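Local coordinates for BB_2cx5_001 (Thermus thermophilus, PDB 3RI0), which serves as a designed epitope scaffold, presenting a grafted linear epitope, apparently HIV-derived, on a protein of the aminoacyl-tRNA editing-domain family, at residues 58-63 and 77-82; 48-53 and 102-107; 4-9 and 21-26; 38-43 and 124-129. The protein carries 6 engineered substitutions. All coordinates share one frame; numbering follows the deposited sequence.

Contact 1 (58-63 and 77-82); sequences GAYLFL and RLVGTD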
# COMPACT_ATOMS: atom_id res chain seq x y z
N GLY A 58 15.05 2.11 -11.35
CA GLY A 58 13.65 2.34 -11.65
C GLY A 58 12.90 2.69 -10.37
O GLY A 58 13.51 3.15 -9.41
N ALA A 59 11.59 2.50 -10.35
CA ALA A 59 10.79 2.80 -9.16
C ALA A 59 10.44 1.52 -8.37
O ALA A 59 10.31 0.45 -8.96
CB ALA A 59 9.53 3.51 -9.55
N TYR A 60 10.31 1.64 -7.05
CA TYR A 60 9.97 0.47 -6.23
C TYR A 60 8.80 0.76 -5.28
O TYR A 60 8.51 1.92 -4.97
CB TYR A 60 11.16 0.00 -5.40
CG TYR A 60 12.46 -0.01 -6.16
CD1 TYR A 60 13.17 1.18 -6.38
CD2 TYR A 60 12.99 -1.19 -6.67
CE1 TYR A 60 14.36 1.18 -7.08
CE2 TYR A 60 14.19 -1.20 -7.38
CZ TYR A 60 14.87 0.00 -7.58
OH TYR A 60 16.05 0.01 -8.27
N LEU A 61 8.17 -0.32 -4.81
CA LEU A 61 7.02 -0.20 -3.93
C LEU A 61 7.31 -0.78 -2.54
O LEU A 61 7.83 -1.90 -2.42
CB LEU A 61 5.82 -0.92 -4.54
CG LEU A 61 4.38 -0.46 -4.27
CD1 LEU A 61 3.55 -1.68 -3.95
CD2 LEU A 61 4.30 0.56 -3.15
N PHE A 62 6.96 -0.04 -1.50
CA PHE A 62 7.17 -0.51 -0.14
C PHE A 62 5.88 -0.49 0.66
O PHE A 62 5.26 0.55 0.83
CB PHE A 62 8.25 0.32 0.56
CG PHE A 62 9.60 0.20 -0.08
CD1 PHE A 62 9.98 1.06 -1.10
CD2 PHE A 62 10.51 -0.78 0.35
CE1 PHE A 62 11.24 0.95 -1.71
CE2 PHE A 62 11.77 -0.90 -0.25
CZ PHE A 62 12.14 -0.03 -1.28
N LEU A 63 5.48 -1.65 1.15
CA LEU A 63 4.25 -1.79 1.93
C LEU A 63 4.67 -1.80 3.41
O LEU A 63 5.29 -2.76 3.89
CB LEU A 63 3.56 -3.10 1.53
CG LEU A 63 3.47 -3.20 0.01
CD1 LEU A 63 2.98 -4.58 -0.39
CD2 LEU A 63 2.54 -2.12 -0.52
N ARG A 77 19.80 -0.50 0.80
CA ARG A 77 20.79 -1.57 0.73
C ARG A 77 20.13 -2.82 0.18
O ARG A 77 20.78 -3.75 -0.30
CB ARG A 77 21.37 -1.86 2.11
CG ARG A 77 22.18 -0.71 2.71
CD ARG A 77 22.90 -1.15 3.98
NE ARG A 77 21.99 -1.37 5.11
CZ ARG A 77 21.47 -0.39 5.84
NH1 ARG A 77 21.75 0.88 5.56
NH2 ARG A 77 20.65 -0.68 6.84
N LEU A 78 18.81 -2.80 0.26
CA LEU A 78 17.96 -3.89 -0.19
C LEU A 78 17.71 -3.74 -1.69
O LEU A 78 17.72 -4.71 -2.45
CB LEU A 78 16.65 -3.79 0.59
CG LEU A 78 15.79 -4.99 0.92
CD1 LEU A 78 14.70 -4.56 1.89
CD2 LEU A 78 15.20 -5.55 -0.33
N VAL A 79 17.51 -2.50 -2.11
CA VAL A 79 17.25 -2.17 -3.49
C VAL A 79 18.59 -2.11 -4.26
O VAL A 79 18.66 -2.48 -5.44
CB VAL A 79 16.48 -0.81 -3.55
CG1 VAL A 79 17.30 0.27 -4.21
CG2 VAL A 79 15.16 -1.01 -4.24
N GLY A 80 19.63 -1.66 -3.57
CA GLY A 80 20.95 -1.58 -4.19
C GLY A 80 21.27 -0.25 -4.86
O GLY A 80 22.20 -0.19 -5.66
N THR A 81 20.50 0.79 -4.56
CA THR A 81 20.73 2.10 -5.14
C THR A 81 20.11 3.15 -4.24
O THR A 81 19.25 2.82 -3.42
CB THR A 81 20.10 2.22 -6.55
OG1 THR A 81 20.72 3.29 -7.26
CG2 THR A 81 18.60 2.48 -6.44
N ASP A 82 20.52 4.40 -4.38
CA ASP A 82 19.96 5.44 -3.54
C ASP A 82 18.51 5.62 -3.95
O ASP A 82 18.16 5.47 -5.12
CB ASP A 82 20.71 6.76 -3.69
CG ASP A 82 20.92 7.46 -2.36
OD1 ASP A 82 20.06 7.30 -1.46
OD2 ASP A 82 21.93 8.17 -2.20
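Where helix 72-79 runs out, Val79 meets Tyr60 and Phe62 of strand 59-65, and Thr81 meets Tyr60. Val79 comes first and does most of the touching. Its CG2 methyl lies over the centre of one face of the Tyr60 ring, 10° off the ring normal. This is a CH-pi contact, although the modelled spacing is too tight to be taken literally. A chi1 of -43° swings the Tyr60 ring out toward the helix end. The same methyl also packs on the second aromatic, with Val79 CG2 to Phe62 CZ at 4.3 Å. Gly80 then leaves the helix with positive phi and turns the chain. Thr81 follows, and its CG2 lies 4.0 Å from Tyr60 OH. That hydroxyl is buried here and has no polar partner in the model. Thr81 OG1 makes a weak hydrogen bond to Ser56 OG.

The contact joins the end of helix 72-79 to the sheet. Strand 59-65 runs there between strands 47-54 and 113-116. Phe62 also meets the ring of Tyr114, and Leu78 continues the packing onto strands 113-116 and 150-152.

Contact 2 (48-53 and 102-107); sequences VKSLAY and VPPVGH. Engineered in segment 48-53: Ala52 (natural residue Val), Tyr53 (natural residue Phe).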
# COMPACT_ATOMS: atom_id res chain seq x y z
N VAL A 48 -2.00 -0.79 5.85
CA VAL A 48 -0.89 -0.92 4.94
C VAL A 48 -0.68 0.35 4.14
O VAL A 48 -1.58 0.79 3.42
CB VAL A 48 -1.13 -2.06 3.93
CG1 VAL A 48 0.14 -2.30 3.11
CG2 VAL A 48 -1.56 -3.34 4.67
N LYS A 49 0.50 0.94 4.27
CA LYS A 49 0.85 2.16 3.52
C LYS A 49 1.66 1.72 2.29
O LYS A 49 2.66 1.01 2.41
CB LYS A 49 1.71 3.08 4.38
CG LYS A 49 0.98 3.63 5.61
CD LYS A 49 1.90 4.49 6.48
CE LYS A 49 3.15 3.72 6.90
NZ LYS A 49 4.01 4.51 7.82
N SER A 50 1.21 2.13 1.11
CA SER A 50 1.90 1.78 -0.13
C SER A 50 2.79 2.94 -0.57
O SER A 50 2.34 3.84 -1.30
CB SER A 50 0.88 1.45 -1.23
OG SER A 50 0.06 0.36 -0.85
N LEU A 51 4.04 2.90 -0.11
CA LEU A 51 5.01 3.95 -0.40
C LEU A 51 5.87 3.71 -1.65
O LEU A 51 6.57 2.70 -1.75
CB LEU A 51 5.92 4.14 0.83
CG LEU A 51 5.21 4.33 2.17
CD1 LEU A 51 6.21 4.40 3.31
CD2 LEU A 51 4.36 5.59 2.13
N ALA A 52 5.84 4.65 -2.58
CA ALA A 52 6.61 4.53 -3.81
C ALA A 52 7.83 5.46 -3.84
O ALA A 52 7.72 6.65 -3.52
CB ALA A 52 5.72 4.82 -5.00
N TYR A 53 8.99 4.92 -4.21
CA TYR A 53 10.24 5.68 -4.28
C TYR A 53 10.94 5.48 -5.61
O TYR A 53 10.71 4.50 -6.30
CB TYR A 53 11.17 5.27 -3.15
CG TYR A 53 10.76 5.81 -1.80
CD1 TYR A 53 11.24 7.03 -1.34
CD2 TYR A 53 9.84 5.12 -1.01
CE1 TYR A 53 10.81 7.56 -0.11
CE2 TYR A 53 9.41 5.63 0.21
CZ TYR A 53 9.90 6.85 0.65
OH TYR A 53 9.49 7.36 1.86
N VAL A 102 -2.56 5.80 -2.38
CA VAL A 102 -2.00 4.74 -3.22
C VAL A 102 -2.33 3.31 -2.75
O VAL A 102 -2.02 2.93 -1.61
CB VAL A 102 -0.46 4.85 -3.33
CG1 VAL A 102 0.09 3.73 -4.21
CG2 VAL A 102 -0.06 6.21 -3.88
N PRO A 103 -2.96 2.51 -3.62
CA PRO A 103 -3.32 1.12 -3.31
C PRO A 103 -2.13 0.23 -3.67
O PRO A 103 -1.23 0.66 -4.39
CB PRO A 103 -4.51 0.87 -4.21
CG PRO A 103 -4.12 1.64 -5.46
CD PRO A 103 -3.61 2.95 -4.88
N PRO A 104 -2.09 -1.02 -3.18
CA PRO A 104 -0.96 -1.91 -3.50
C PRO A 104 -1.11 -2.67 -4.83
O PRO A 104 -0.30 -3.55 -5.13
CB PRO A 104 -0.93 -2.85 -2.30
CG PRO A 104 -2.41 -3.02 -1.99
CD PRO A 104 -2.94 -1.60 -2.12
N VAL A 105 -2.13 -2.33 -5.61
CA VAL A 105 -2.36 -2.98 -6.90
C VAL A 105 -3.08 -2.00 -7.83
O VAL A 105 -3.48 -0.92 -7.39
CB VAL A 105 -3.26 -4.24 -6.77
CG1 VAL A 105 -2.50 -5.35 -6.03
CG2 VAL A 105 -4.56 -3.89 -6.05
N GLY A 106 -3.25 -2.39 -9.09
CA GLY A 106 -3.91 -1.53 -10.06
C GLY A 106 -3.04 -0.39 -10.58
O GLY A 106 -3.54 0.66 -10.96
N HIS A 107 -1.73 -0.59 -10.60
CA HIS A 107 -0.83 0.46 -11.06
C HIS A 107 -0.61 0.47 -12.57
O HIS A 107 -0.67 -0.58 -13.21
CB HIS A 107 0.52 0.32 -10.35
CG HIS A 107 0.44 0.41 -8.86
ND1 HIS A 107 1.50 0.11 -8.04
CD2 HIS A 107 -0.58 0.77 -8.05
CE1 HIS A 107 1.14 0.29 -6.78
NE2 HIS A 107 -0.12 0.70 -6.76
O HOH W 1 -2.22 0.93 0.61
O HOH W 2 -1.37 3.86 0.88
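Ser50 packs against Val102 and Pro104, where a loop with two successive prolines lies on strand 47-54 of the editing-domain sheet. In related editing domains a glycine- and proline-rich loop is thought to line the substrate pocket, and this loop may correspond to it.

The tight part centres on Ser50. Its closest approach is Ser50 CB to Val102 O at 3.3 Å, and the same carbon touches the CG1 methyl of Val102. With chi1 at -60°, the hydroxyl swings toward Pro104 and water 1. Ser50 OG lies 3.7 Å from Pro104 CB. Pro104 N has no hydrogen to offer this hydroxyl. Behind the loop, Val102 packs on Val91 and Thr95 of helix 88-95.

On the looser side two ordered waters link the strand to the loop. Water 1 donates to Val48 O at 2.9 Å and to Val102 O at 3.0 Å. It is also 2.8 Å from Ser50 OG, in a hydrogen bond of undecided direction. Water 2 accepts from Ser50 N at 3.1 Å and donates to Val102 O at 2.7 Å. Val102 O is thus gripped by both waters.

The loop is also tied to itself. His107 NE2 donates to Pro103 O at 2.6 Å, with an N-H...O angle of 156° and the oxygen close to the imidazole plane.

Contact 3 (4-9 and 21-26); sequences PSARRV and LKVVEL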
# COMPACT_ATOMS: atom_id res chain seq x y z
N PRO A 4 -14.82 7.04 -7.65
CA PRO A 4 -14.18 6.50 -8.84
C PRO A 4 -12.95 5.69 -8.44
O PRO A 4 -12.69 4.63 -8.99
CB PRO A 4 -13.80 7.74 -9.63
CG PRO A 4 -14.84 8.73 -9.23
CD PRO A 4 -14.95 8.51 -7.74
N SER A 5 -12.21 6.21 -7.47
CA SER A 5 -11.01 5.53 -6.99
C SER A 5 -11.35 4.15 -6.44
O SER A 5 -10.76 3.15 -6.84
CB SER A 5 -10.32 6.36 -5.90
OG SER A 5 -9.99 7.66 -6.38
N ALA A 6 -12.32 4.09 -5.53
CA ALA A 6 -12.72 2.81 -4.95
C ALA A 6 -13.08 1.85 -6.06
O ALA A 6 -12.61 0.71 -6.09
CB ALA A 6 -13.90 3.01 -4.01
N ARG A 7 -13.92 2.31 -6.98
CA ARG A 7 -14.35 1.50 -8.11
C ARG A 7 -13.17 0.99 -8.92
O ARG A 7 -13.17 -0.16 -9.37
CB ARG A 7 -15.26 2.30 -9.05
CG ARG A 7 -16.66 2.59 -8.54
CD ARG A 7 -17.59 2.85 -9.72
NE ARG A 7 -18.50 3.97 -9.50
CZ ARG A 7 -18.22 5.24 -9.79
NH1 ARG A 7 -17.04 5.56 -10.31
NH2 ARG A 7 -19.12 6.18 -9.56
N ARG A 8 -12.18 1.84 -9.11
CA ARG A 8 -11.00 1.47 -9.88
C ARG A 8 -10.22 0.36 -9.19
O ARG A 8 -9.79 -0.60 -9.83
CB ARG A 8 -10.09 2.68 -10.11
CG ARG A 8 -8.85 2.32 -10.91
CD ARG A 8 -8.35 3.50 -11.71
NE ARG A 8 -7.80 3.07 -12.99
CZ ARG A 8 -6.52 2.78 -13.20
NH1 ARG A 8 -5.64 2.89 -12.22
NH2 ARG A 8 -6.13 2.39 -14.41
N VAL A 9 -10.04 0.48 -7.88
CA VAL A 9 -9.31 -0.54 -7.14
C VAL A 9 -10.12 -1.84 -7.13
O VAL A 9 -9.55 -2.93 -7.18
CB VAL A 9 -9.04 -0.10 -5.67
CG1 VAL A 9 -8.42 -1.25 -4.90
CG2 VAL A 9 -8.08 1.11 -5.66
N LEU A 21 -12.29 -9.91 -2.51
CA LEU A 21 -11.86 -8.84 -1.59
C LEU A 21 -12.70 -7.64 -2.01
O LEU A 21 -12.79 -7.33 -3.20
CB LEU A 21 -10.37 -8.54 -1.77
CG LEU A 21 -9.43 -9.74 -1.53
CD1 LEU A 21 -7.98 -9.33 -1.81
CD2 LEU A 21 -9.57 -10.21 -0.09
N LYS A 22 -13.32 -6.97 -1.04
CA LYS A 22 -14.20 -5.83 -1.31
C LYS A 22 -13.67 -4.49 -0.83
O LYS A 22 -13.27 -4.36 0.33
CB LYS A 22 -15.58 -6.06 -0.68
CG LYS A 22 -16.17 -7.44 -0.93
CD LYS A 22 -16.29 -7.73 -2.42
CE LYS A 22 -17.00 -9.04 -2.67
NZ LYS A 22 -17.13 -9.32 -4.14
N VAL A 23 -13.70 -3.50 -1.71
CA VAL A 23 -13.26 -2.16 -1.35
C VAL A 23 -14.40 -1.53 -0.57
O VAL A 23 -15.56 -1.57 -0.99
CB VAL A 23 -12.96 -1.30 -2.59
CG1 VAL A 23 -12.64 0.13 -2.14
CG2 VAL A 23 -11.77 -1.87 -3.33
N VAL A 24 -14.05 -0.95 0.58
CA VAL A 24 -15.00 -0.33 1.49
C VAL A 24 -14.79 1.18 1.59
O VAL A 24 -13.65 1.66 1.58
CB VAL A 24 -14.87 -1.00 2.88
CG1 VAL A 24 -15.33 -0.08 3.97
CG2 VAL A 24 -15.66 -2.30 2.88
N GLU A 25 -15.88 1.93 1.68
CA GLU A 25 -15.79 3.38 1.74
C GLU A 25 -16.17 3.93 3.11
O GLU A 25 -17.26 3.69 3.61
CB GLU A 25 -16.69 4.00 0.67
CG GLU A 25 -16.30 5.40 0.27
CD GLU A 25 -16.21 5.57 -1.23
OE1 GLU A 25 -17.27 5.50 -1.89
OE2 GLU A 25 -15.09 5.75 -1.76
N LEU A 26 -15.24 4.67 3.71
CA LEU A 26 -15.44 5.25 5.02
C LEU A 26 -15.95 6.69 4.93
O LEU A 26 -15.83 7.36 3.90
CB LEU A 26 -14.13 5.20 5.81
CG LEU A 26 -13.42 3.85 5.83
CD1 LEU A 26 -12.24 3.93 6.78
CD2 LEU A 26 -14.37 2.74 6.26
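Ala6 and Val9 of helix 4-15 face Val23 and Glu25 of strand 23-25. The short segments run nearly antiparallel, at 165°, and their axes come within 8.5 Å.

Apolar packing makes up most of the contact. Val23 divides its two methyls between two helix residues one turn apart. Its chi1 of 174° sends one methyl toward Ala6 and the other toward Val9. Ala6 CB lies 3.7 Å from Val23 CG1. Val9 CG1 lies 3.8 Å from Val23 CG2, with the two valine side chains nearly perpendicular. The small Ala6 lets the backbones come close, with Ala6 CA and Val23 CA 6.2 Å apart.

The polar part lies at the margin. Glu25 bends at its second torsion and brings its carboxylate beside the first turn of the helix. Glu25 OE2 is 3.7 Å from Ala6 CB, which is a packing contact. Its firmer hold is the hydrogen bond from Ser3 N to OE1. Ser3 OG in turn bonds to Ala6 N. A negative charge near the helix N terminus would probably be stabilised there. At the other end, the Gln10 amide bonds to both Val23 N and Leu21 O, so it ties helix to strand.

Strand 23-25 pairs antiparallel with strand 134-138. Val9 reaches Phe136 of that strand and Phe97 of a loop. Leu21 packs on helix 140-147.

Contact 4 (38-43 and 124-129); sequences QAVGAE and EVWAAG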
# COMPACT_ATOMS: atom_id res chain seq x y z
N GLN A 38 -9.76 2.79 13.22
CA GLN A 38 -10.82 2.81 14.21
C GLN A 38 -12.16 2.47 13.57
O GLN A 38 -12.91 1.66 14.10
CB GLN A 38 -10.90 4.19 14.88
CG GLN A 38 -12.06 4.34 15.87
CD GLN A 38 -11.72 3.85 17.27
OE1 GLN A 38 -11.12 2.79 17.45
NE2 GLN A 38 -12.13 4.62 18.28
N ALA A 39 -12.44 3.08 12.42
CA ALA A 39 -13.70 2.86 11.70
C ALA A 39 -14.00 1.40 11.41
O ALA A 39 -15.15 0.98 11.45
CB ALA A 39 -13.71 3.66 10.40
N VAL A 40 -12.97 0.61 11.13
CA VAL A 40 -13.15 -0.80 10.80
C VAL A 40 -12.74 -1.72 11.95
O VAL A 40 -12.70 -2.94 11.81
CB VAL A 40 -12.35 -1.18 9.52
CG1 VAL A 40 -12.80 -0.31 8.36
CG2 VAL A 40 -10.86 -0.99 9.75
N GLY A 41 -12.42 -1.12 13.10
CA GLY A 41 -12.05 -1.89 14.27
C GLY A 41 -10.70 -2.57 14.25
O GLY A 41 -10.52 -3.59 14.91
N ALA A 42 -9.74 -2.03 13.50
CA ALA A 42 -8.41 -2.63 13.44
C ALA A 42 -7.40 -1.78 14.19
O ALA A 42 -7.71 -0.65 14.59
CB ALA A 42 -7.97 -2.78 11.98
N GLU A 43 -6.20 -2.31 14.41
CA GLU A 43 -5.13 -1.56 15.06
C GLU A 43 -4.45 -0.80 13.94
O GLU A 43 -4.50 -1.22 12.79
CB GLU A 43 -4.09 -2.47 15.69
CG GLU A 43 -4.50 -3.17 16.95
CD GLU A 43 -3.44 -4.16 17.40
OE1 GLU A 43 -3.80 -5.15 18.07
OE2 GLU A 43 -2.24 -3.93 17.09
N GLU A 124 -5.17 -10.48 9.37
CA GLU A 124 -5.61 -9.73 8.20
C GLU A 124 -5.19 -8.28 8.34
O GLU A 124 -4.99 -7.79 9.45
CB GLU A 124 -7.13 -9.80 8.03
CG GLU A 124 -7.86 -8.63 8.63
CD GLU A 124 -8.63 -8.99 9.87
OE1 GLU A 124 -9.65 -9.70 9.74
OE2 GLU A 124 -8.21 -8.58 10.97
N VAL A 125 -5.04 -7.59 7.20
CA VAL A 125 -4.63 -6.19 7.18
C VAL A 125 -5.55 -5.40 6.25
O VAL A 125 -6.28 -5.99 5.44
CB VAL A 125 -3.16 -6.05 6.69
CG1 VAL A 125 -2.19 -6.60 7.73
CG2 VAL A 125 -2.97 -6.80 5.39
N TRP A 126 -5.51 -4.08 6.37
CA TRP A 126 -6.33 -3.20 5.54
C TRP A 126 -5.46 -2.26 4.69
O TRP A 126 -4.67 -1.47 5.23
CB TRP A 126 -7.27 -2.37 6.41
CG TRP A 126 -8.26 -3.20 7.18
CD1 TRP A 126 -8.04 -3.86 8.36
CD2 TRP A 126 -9.61 -3.49 6.81
NE1 TRP A 126 -9.17 -4.54 8.74
CE2 TRP A 126 -10.15 -4.33 7.80
CE3 TRP A 126 -10.41 -3.12 5.72
CZ2 TRP A 126 -11.47 -4.80 7.75
CZ3 TRP A 126 -11.72 -3.59 5.66
CH2 TRP A 126 -12.23 -4.43 6.67
N ALA A 127 -5.63 -2.35 3.38
CA ALA A 127 -4.87 -1.53 2.44
C ALA A 127 -5.74 -0.41 1.89
O ALA A 127 -6.97 -0.50 1.92
CB ALA A 127 -4.35 -2.39 1.29
N ALA A 128 -5.10 0.62 1.36
CA ALA A 128 -5.82 1.77 0.81
C ALA A 128 -6.60 1.44 -0.48
O ALA A 128 -6.16 0.66 -1.31
CB ALA A 128 -4.83 2.90 0.55
N GLY A 129 -7.77 2.05 -0.62
CA GLY A 129 -8.61 1.80 -1.78
C GLY A 129 -8.67 2.89 -2.83
O GLY A 129 -9.68 3.02 -3.52
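Val40 and Ala42 rest against the indole of Trp126. Val40 CG2 sits over one face, 3.9 Å from the centroid of the five-membered ring and 9° off the normal. This is a CH-pi contact. Its nearest ring atom is CE2, with Val40 CG2 to Trp126 CE2 at 3.9 Å. The valine and the indole lie alongside, pointing opposite ways. Ala42 adds a second touch, with Ala42 CB to Trp126 CD1 at 3.8 Å. No hydrogen bond crosses between the two segments.

The next shell holds these groups in place. The Trp126 side chain also packs on Leu135 and Arg137 of strand 134-138 and on Ile47. Its backbone pairs with Gln46 and Val48. The Gln46 side chain bridges the two segments, since it accepts from Glu43 N and donates to Glu124 O.

Farther out, the turn between Val40 and Ala42 is a helix end. Gly41 has positive phi and is the C-prime residue. Its N bonds to Gln38 O at 3.0 Å, and Ala42 N pairs with Ala37 O. Together these bonds form a Schellman motif, the helix C-cap that here lays the chain over a strand tryptophan.

From the N terminus, contact 3 closes first and joins helix 4-15 to strand 23-25. It is complete before any other contact opens. Contact 4 opens next, at 38-43. Contact 2 opens at 48-53 and contact 1 at 58-63. They close in reverse order. Contact 1 closes at 77-82 and ties the end of helix 72-79 to strand 59-65. Contact 2 closes at 102-107 and ties that loop to strand 47-54. Contact 4 closes at 124-129 and ties the end of helix 33-39 to strand 125-128. Contact 1 therefore lies within contact 2, and contact 2 within contact 4. None cross. All four reach the same sheet, where strand 47-54 stands between strands 59-65 and 125-128.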